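Local coordinates for Vlm2 (Streptomyces tsusimaensis, PDB 6ECB), which is a valinomycin synthetase subunit whose thioesterase domain, the part described here, probably oligomerises and cyclises the depsipeptide, releasing it from a phosphopantetheine-bearing carrier, at residues 122-126 / 127-131; 207-210 / 211-215. All coordinates share one frame; numbering follows the deposited sequence.

Contact 1: 122-126 / 127-131; sequences TMLLD and RGIRP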
ATOM      1  N   THR A 122     -13.432   0.377   8.209  1.00 18.04           N
ATOM      2  CA  THR A 122     -14.510  -0.085   9.075  1.00 16.65           C
ATOM      3  C   THR A 122     -14.321   0.448  10.483  1.00 20.73           C
ATOM      4  O   THR A 122     -15.296   0.838  11.142  1.00 20.95           O
ATOM      5  CB  THR A 122     -14.651  -1.620   9.113  1.00 29.32           C
ATOM      6  OG1 THR A 122     -13.614  -2.199   9.898  1.00 32.55           O
ATOM      7  CG2 THR A 122     -14.632  -2.219   7.750  1.00 19.79           C
ATOM      8  N   MET A 123     -13.068   0.519  10.947  1.00 19.58           N
ATOM      9  CA  MET A 123     -12.806   1.048  12.280  1.00 17.71           C
ATOM     10  C   MET A 123     -13.144   2.537  12.375  1.00 18.77           C
ATOM     11  O   MET A 123     -13.695   2.982  13.387  1.00 19.81           O
ATOM     12  CB  MET A 123     -11.342   0.814  12.662  1.00 21.05           C
ATOM     13  CG  MET A 123     -10.994   1.090  14.100  1.00 40.93           C
ATOM     14  SD  MET A 123      -9.382   0.349  14.524  1.00 48.02           S
ATOM     15  CE  MET A 123      -9.708  -1.388  14.347  1.00 53.26           C
ATOM     16  N   LEU A 124     -12.814   3.322  11.348  1.00 19.52           N
ATOM     17  CA  LEU A 124     -13.189   4.733  11.364  1.00 17.76           C
ATOM     18  C   LEU A 124     -14.705   4.884  11.428  1.00 17.13           C
ATOM     19  O   LEU A 124     -15.217   5.699  12.190  1.00 18.61           O
ATOM     20  CB  LEU A 124     -12.618   5.438  10.135  1.00 18.00           C
ATOM     21  CG  LEU A 124     -11.092   5.565  10.134  1.00 16.98           C
ATOM     22  CD1 LEU A 124     -10.636   6.114   8.794  1.00 20.11           C
ATOM     23  CD2 LEU A 124     -10.581   6.446  11.265  1.00 21.56           C
ATOM     24  N   LEU A 125     -15.438   4.106  10.625  1.00 18.82           N
ATOM     25  CA  LEU A 125     -16.893   4.227  10.661  1.00 19.80           C
ATOM     26  C   LEU A 125     -17.435   3.923  12.052  1.00 20.02           C
ATOM     27  O   LEU A 125     -18.342   4.602  12.546  1.00 20.21           O
ATOM     28  CB  LEU A 125     -17.515   3.280   9.644  1.00 22.73           C
ATOM     29  CG  LEU A 125     -17.237   3.594   8.182  1.00 29.67           C
ATOM     30  CD1 LEU A 125     -17.739   2.438   7.330  1.00 47.65           C
ATOM     31  CD2 LEU A 125     -17.907   4.847   7.763  1.00 27.08           C
ATOM     32  N   ASP A 126     -16.868   2.913  12.709  1.00 21.80           N
ATOM     33  CA  ASP A 126     -17.311   2.556  14.051  1.00 22.64           C
ATOM     34  C   ASP A 126     -17.079   3.679  15.044  1.00 20.99           C
ATOM     35  O   ASP A 126     -17.771   3.754  16.064  1.00 22.81           O
ATOM     36  CB  ASP A 126     -16.582   1.306  14.530  1.00 26.18           C
ATOM     37  CG  ASP A 126     -17.040   0.053  13.839  1.00 46.54           C
ATOM     38  OD1 ASP A 126     -18.060   0.058  13.132  1.00 33.51           O
ATOM     39  OD2 ASP A 126     -16.345  -0.955  14.004  1.00 38.90           O
ATOM     40  N   ARG A 127     -16.088   4.541  14.785  1.00 20.13           N
ATOM     41  CA  ARG A 127     -15.790   5.679  15.631  1.00 21.98           C
ATOM     42  C   ARG A 127     -16.490   6.956  15.179  1.00 20.64           C
ATOM     43  O   ARG A 127     -16.229   8.016  15.751  1.00 22.77           O
ATOM     44  CB  ARG A 127     -14.276   5.969  15.662  1.00 30.33           C
ATOM     45  CG  ARG A 127     -13.388   4.823  16.093  1.00 42.79           C
ATOM     46  CD  ARG A 127     -11.898   5.162  15.841  1.00 47.21           C
ATOM     47  NE  ARG A 127     -11.554   6.496  16.343  1.00 57.95           N
ATOM     48  CZ  ARG A 127     -10.323   7.009  16.327  1.00 66.35           C
ATOM     49  NH1 ARG A 127      -9.311   6.292  15.849  1.00 54.98           N
ATOM     50  NH2 ARG A 127     -10.103   8.237  16.798  1.00 48.70           N
ATOM     51  N   GLY A 128     -17.372   6.892  14.189  1.00 20.40           N
ATOM     52  CA  GLY A 128     -18.092   8.092  13.781  1.00 21.01           C
ATOM     53  C   GLY A 128     -17.335   8.961  12.800  1.00 20.48           C
ATOM     54  O   GLY A 128     -17.530  10.180  12.778  1.00 21.19           O
ATOM     55  N   ILE A 129     -16.434   8.365  12.024  1.00 19.38           N
ATOM     56  CA  ILE A 129     -15.646   9.062  11.006  1.00 18.87           C
ATOM     57  C   ILE A 129     -15.916   8.370   9.685  1.00 20.67           C
ATOM     58  O   ILE A 129     -15.651   7.169   9.555  1.00 20.91           O
ATOM     59  CB  ILE A 129     -14.151   9.023  11.333  1.00 18.89           C
ATOM     60  CG1 ILE A 129     -13.913   9.651  12.713  1.00 20.89           C
ATOM     61  CG2 ILE A 129     -13.322   9.697  10.224  1.00 22.76           C
ATOM     62  CD1 ILE A 129     -12.479   9.411  13.221  1.00 25.01           C
ATOM     63  N   ARG A 130     -16.395   9.118   8.696  1.00 18.93           N
ATOM     64  CA  ARG A 130     -16.817   8.502   7.442  1.00 18.08           C
ATOM     65  C   ARG A 130     -15.948   8.939   6.272  1.00 18.34           C
ATOM     66  O   ARG A 130     -16.126  10.054   5.741  1.00 18.13           O
ATOM     67  CB  ARG A 130     -18.280   8.837   7.165  1.00 18.67           C
ATOM     68  CG  ARG A 130     -18.849   8.108   5.946  1.00 19.56           C
ATOM     69  CD  ARG A 130     -20.273   8.554   5.651  1.00 22.00           C
ATOM     70  NE  ARG A 130     -20.822   7.832   4.499  1.00 20.64           N
ATOM     71  CZ  ARG A 130     -21.403   6.632   4.558  1.00 26.92           C
ATOM     72  NH1 ARG A 130     -21.575   5.990   5.715  1.00 20.96           N
ATOM     73  NH2 ARG A 130     -21.845   6.076   3.437  1.00 32.37           N
ATOM     74  N   PRO A 131     -15.018   8.102   5.824  1.00 17.55           N
ATOM     75  CA  PRO A 131     -14.251   8.432   4.616  1.00 18.55           C
ATOM     76  C   PRO A 131     -15.175   8.514   3.408  1.00 21.43           C
ATOM     77  O   PRO A 131     -16.287   7.971   3.391  1.00 19.43           O
ATOM     78  CB  PRO A 131     -13.267   7.262   4.484  1.00 17.13           C
ATOM     79  CG  PRO A 131     -13.216   6.630   5.863  1.00 16.91           C
ATOM     80  CD  PRO A 131     -14.642   6.793   6.374  1.00 16.77           C
TER

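Contact 2: 207-210 / 211-215; sequences DYLD and RFLRL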
ATOM      1  N   ASP A 207      19.531   1.422   7.927  1.00 37.39           N
ATOM      2  CA  ASP A 207      18.698   0.997   9.047  1.00 36.42           C
ATOM      3  C   ASP A 207      17.231   0.855   8.644  1.00 31.81           C
ATOM      4  O   ASP A 207      16.556  -0.102   9.043  1.00 30.88           O
ATOM      5  CB  ASP A 207      18.848   2.009  10.172  1.00 43.74           C
ATOM      6  CG  ASP A 207      18.151   1.580  11.421  1.00 54.42           C
ATOM      7  OD1 ASP A 207      18.590   0.567  12.007  1.00 58.90           O
ATOM      8  OD2 ASP A 207      17.167   2.256  11.803  1.00 49.78           O
ATOM      9  N   TYR A 208      16.699   1.818   7.887  1.00 28.93           N
ATOM     10  CA  TYR A 208      15.318   1.730   7.445  1.00 29.58           C
ATOM     11  C   TYR A 208      15.096   0.494   6.590  1.00 27.30           C
ATOM     12  O   TYR A 208      14.080  -0.196   6.721  1.00 25.51           O
ATOM     13  CB  TYR A 208      14.955   2.990   6.649  1.00 29.01           C
ATOM     14  CG  TYR A 208      13.513   3.104   6.274  1.00 24.37           C
ATOM     15  CD1 TYR A 208      12.617   3.820   7.060  1.00 25.52           C
ATOM     16  CD2 TYR A 208      13.026   2.507   5.119  1.00 25.10           C
ATOM     17  CE1 TYR A 208      11.299   3.936   6.709  1.00 26.83           C
ATOM     18  CE2 TYR A 208      11.722   2.614   4.768  1.00 24.63           C
ATOM     19  CZ  TYR A 208      10.855   3.326   5.571  1.00 25.54           C
ATOM     20  OH  TYR A 208       9.567   3.417   5.207  1.00 25.47           O
ATOM     21  N   LEU A 209      16.020   0.220   5.680  1.00 28.36           N
ATOM     22  CA  LEU A 209      15.867  -0.941   4.812  1.00 25.51           C
ATOM     23  C   LEU A 209      15.826  -2.229   5.625  1.00 25.70           C
ATOM     24  O   LEU A 209      15.020  -3.128   5.353  1.00 27.43           O
ATOM     25  CB  LEU A 209      17.025  -0.971   3.809  1.00 28.35           C
ATOM     26  CG  LEU A 209      17.070  -2.167   2.867  1.00 33.53           C
ATOM     27  CD1 LEU A 209      15.810  -2.244   2.019  1.00 36.55           C
ATOM     28  CD2 LEU A 209      18.317  -2.079   1.997  1.00 30.51           C
ATOM     29  N   ASP A 210      16.726  -2.349   6.600  1.00 26.49           N
ATOM     30  CA  ASP A 210      16.722  -3.518   7.472  1.00 27.03           C
ATOM     31  C   ASP A 210      15.388  -3.659   8.190  1.00 25.90           C
ATOM     32  O   ASP A 210      14.806  -4.752   8.247  1.00 26.94           O
ATOM     33  CB  ASP A 210      17.868  -3.393   8.476  1.00 34.76           C
ATOM     34  CG  ASP A 210      18.030  -4.638   9.313  1.00 66.27           C
ATOM     35  OD1 ASP A 210      18.410  -5.675   8.729  1.00 73.76           O
ATOM     36  OD2 ASP A 210      17.770  -4.585  10.539  1.00 80.67           O
ATOM     37  N   ARG A 211      14.869  -2.556   8.716  1.00 27.60           N
ATOM     38  CA  ARG A 211      13.623  -2.627   9.468  1.00 28.05           C
ATOM     39  C   ARG A 211      12.464  -2.961   8.551  1.00 26.54           C
ATOM     40  O   ARG A 211      11.576  -3.737   8.911  1.00 22.81           O
ATOM     41  CB  ARG A 211      13.381  -1.312  10.196  1.00 24.67           C
ATOM     42  CG  ARG A 211      14.373  -1.048  11.329  1.00 27.13           C
ATOM     43  CD  ARG A 211      14.228   0.385  11.838  1.00 31.48           C
ATOM     44  NE  ARG A 211      15.193   0.685  12.905  1.00 33.32           N
ATOM     45  CZ  ARG A 211      14.909   0.708  14.205  1.00 41.25           C
ATOM     46  NH1 ARG A 211      13.680   0.463  14.630  1.00 39.56           N
ATOM     47  NH2 ARG A 211      15.862   0.984  15.085  1.00 39.02           N
ATOM     48  N   PHE A 212      12.478  -2.408   7.339  1.00 23.26           N
ATOM     49  CA  PHE A 212      11.444  -2.721   6.368  1.00 21.46           C
ATOM     50  C   PHE A 212      11.463  -4.205   6.017  1.00 21.73           C
ATOM     51  O   PHE A 212      10.413  -4.857   5.970  1.00 22.04           O
ATOM     52  CB  PHE A 212      11.634  -1.873   5.097  1.00 25.22           C
ATOM     53  CG  PHE A 212      10.903  -2.443   3.922  1.00 21.30           C
ATOM     54  CD1 PHE A 212       9.577  -2.172   3.744  1.00 19.31           C
ATOM     55  CD2 PHE A 212      11.544  -3.303   3.039  1.00 31.58           C
ATOM     56  CE1 PHE A 212       8.883  -2.726   2.706  1.00 20.10           C
ATOM     57  CE2 PHE A 212      10.855  -3.874   1.987  1.00 29.31           C
ATOM     58  CZ  PHE A 212       9.534  -3.583   1.815  1.00 25.45           C
ATOM     59  N   LEU A 213      12.645  -4.756   5.742  1.00 22.75           N
ATOM     60  CA  LEU A 213      12.711  -6.149   5.312  1.00 23.18           C
ATOM     61  C   LEU A 213      12.267  -7.092   6.427  1.00 24.10           C
ATOM     62  O   LEU A 213      11.599  -8.102   6.167  1.00 23.21           O
ATOM     63  CB  LEU A 213      14.120  -6.486   4.850  1.00 24.55           C
ATOM     64  CG  LEU A 213      14.571  -5.773   3.576  1.00 31.56           C
ATOM     65  CD1 LEU A 213      16.070  -5.926   3.401  1.00 34.72           C
ATOM     66  CD2 LEU A 213      13.815  -6.351   2.392  1.00 30.28           C
ATOM     67  N   ARG A 214      12.594  -6.762   7.677  1.00 23.98           N
ATOM     68  CA  ARG A 214      12.172  -7.615   8.786  1.00 24.35           C
ATOM     69  C   ARG A 214      10.668  -7.514   9.009  1.00 23.08           C
ATOM     70  O   ARG A 214       9.996  -8.532   9.198  1.00 23.06           O
ATOM     71  CB  ARG A 214      12.930  -7.252  10.063  1.00 25.44           C
ATOM     72  CG  ARG A 214      14.427  -7.545  10.016  1.00 27.01           C
ATOM     73  CD  ARG A 214      15.135  -7.174  11.332  1.00 30.61           C
ATOM     74  NE  ARG A 214      16.580  -7.406  11.224  1.00 36.14           N
ATOM     75  CZ  ARG A 214      17.142  -8.610  11.299  1.00 52.42           C
ATOM     76  NH1 ARG A 214      16.393  -9.695  11.505  1.00 53.50           N
ATOM     77  NH2 ARG A 214      18.457  -8.730  11.177  1.00 45.78           N
ATOM     78  N   LEU A 215      10.108  -6.303   8.970  1.00 22.13           N
ATOM     79  CA  LEU A 215       8.661  -6.181   9.127  1.00 21.03           C
ATOM     80  C   LEU A 215       7.933  -6.825   7.948  1.00 20.30           C
ATOM     81  O   LEU A 215       6.871  -7.426   8.111  1.00 19.87           O
ATOM     82  CB  LEU A 215       8.260  -4.712   9.277  1.00 20.33           C
ATOM     83  CG  LEU A 215       6.763  -4.436   9.461  1.00 19.31           C
ATOM     84  CD1 LEU A 215       6.186  -5.218  10.649  1.00 19.69           C
ATOM     85  CD2 LEU A 215       6.559  -2.943   9.649  1.00 18.93           C
TER

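Contact 1: 122-126 / 127-131
The flat carbonyl group of Leu124 is met from above its plane by the N-H of Ile129, whose N lies 2.9 Å from Leu124 O and 41° out of that plane. The Leu125 carbonyl is approached even more steeply: Gly128 N sits 3.0 Å from Leu125 O, 66° out of plane. The Arg130 guanidinium has Leu125 CD2 obliquely beside it. Together the two backbone bonds, the Gly128 one enclosed in sequence by the longer-span Ile129 one, form a Schellman motif, the classic end of a helix, with Gly128 as its C' residue. Its positive phi would jam a CB against the carbonyl oxygen of the preceding residue, and glycine has none to jam. Arg127 N still makes a helical bond to Met123 O at 3.2 Å, and its CG lies against the same oxygen; a bend at chi3 then leads the chain away, toward a weak, long ion pair with Asp95.

Once the chain has turned back, apolar side chains pack against the end of helix 112-126. Leu124, with CG beside its backbone N (chi1 -68°), splits its methyls between two neighbours: CD2 meets Ile129 CD1 at 4.0 Å, and CD1 meets Pro131 CG at 3.9 Å. Leu125 CD2 rests 3.8 Å from Arg130 CA and against Pro131 CD.

Charge stays on the outside, where Asp126 pairs with Arg231 and Arg130 with Asp234. The carbonyls of Met123, Leu124 and Leu125 are answered by backbone N-H groups, while Leu124 and Pro131 carry the inner side of the turn onto Ile107 of strand 105-110.

Contact 2: 207-210 / 211-215
Asp207 and Arg211 meet because their first torsions send them toward each other along the helix: Asp207 holds CG anti to its backbone N (chi1 -174°), so the carboxylate leans toward the next turn, whereas Arg211 keeps CG beside its N (chi1 -68°) and runs back, extended from CG to NE. Asp210 and Arg214, three residues further along, repeat the pattern. In both pairs NE is the donor and OD2 the acceptor. Arg211 NE lies 2.8 Å from Asp207 OD2. Arg214 NE stands 3.1 Å from Asp210 OD2. Each OD2 is met on its syn side, though well out of the carboxylate plane, and the planes of Asp207 and Arg211 stand 67° apart. The shorter bond is the more bent; in the longer, OD2 lies at the edge of the Arg214 guanidinium and in its plane. A short acid with a long base four residues on suits such i to i+4 salt bridges.

On another side of the helix, Leu213 CD1 packs on Leu209 CG at 3.9 Å, and both leucines face helix 183-194. Phe212 and Leu209 also touch Ile167, while Tyr208 reaches past the helix to Glu71 and Thr50 with its hydroxyl.

Arg211 has a second task, its NH1 binding the carbonyls of Gly74 and Glu79. A methionine here would probably leave Asp207 without its charged mate and those two carbonyls without this donor, weakening the tie between helix and loop. NE thus serves the helix's own acid while NH1 reaches outward, dividing one guanidinium between local and tertiary bonding in what is probably the lid region of the thioesterase.

How the contacts relate
Contacts 1 and 2 do not touch: their centres are 31 Å apart and their nearest atoms about 17 Å. Both belong to the alpha/beta-hydrolase fold, one in its core architecture, the other in a helical insertion. Contact 1 ends helix 112-126, which starts directly after Ser111, the probable nucleophile on its elbow, and turns the chain into strand 134-137, which leads to Asp138, probably the acid of a triad with His273. Contact 2 lies in the insertion between strands 134-137 and 237-241, consistent with the lid of nonribosomal peptide synthetase thioesterases. One contact closes a core helix at the end remote from the nucleophile; the other joins successive turns in the first part of helix 206-220.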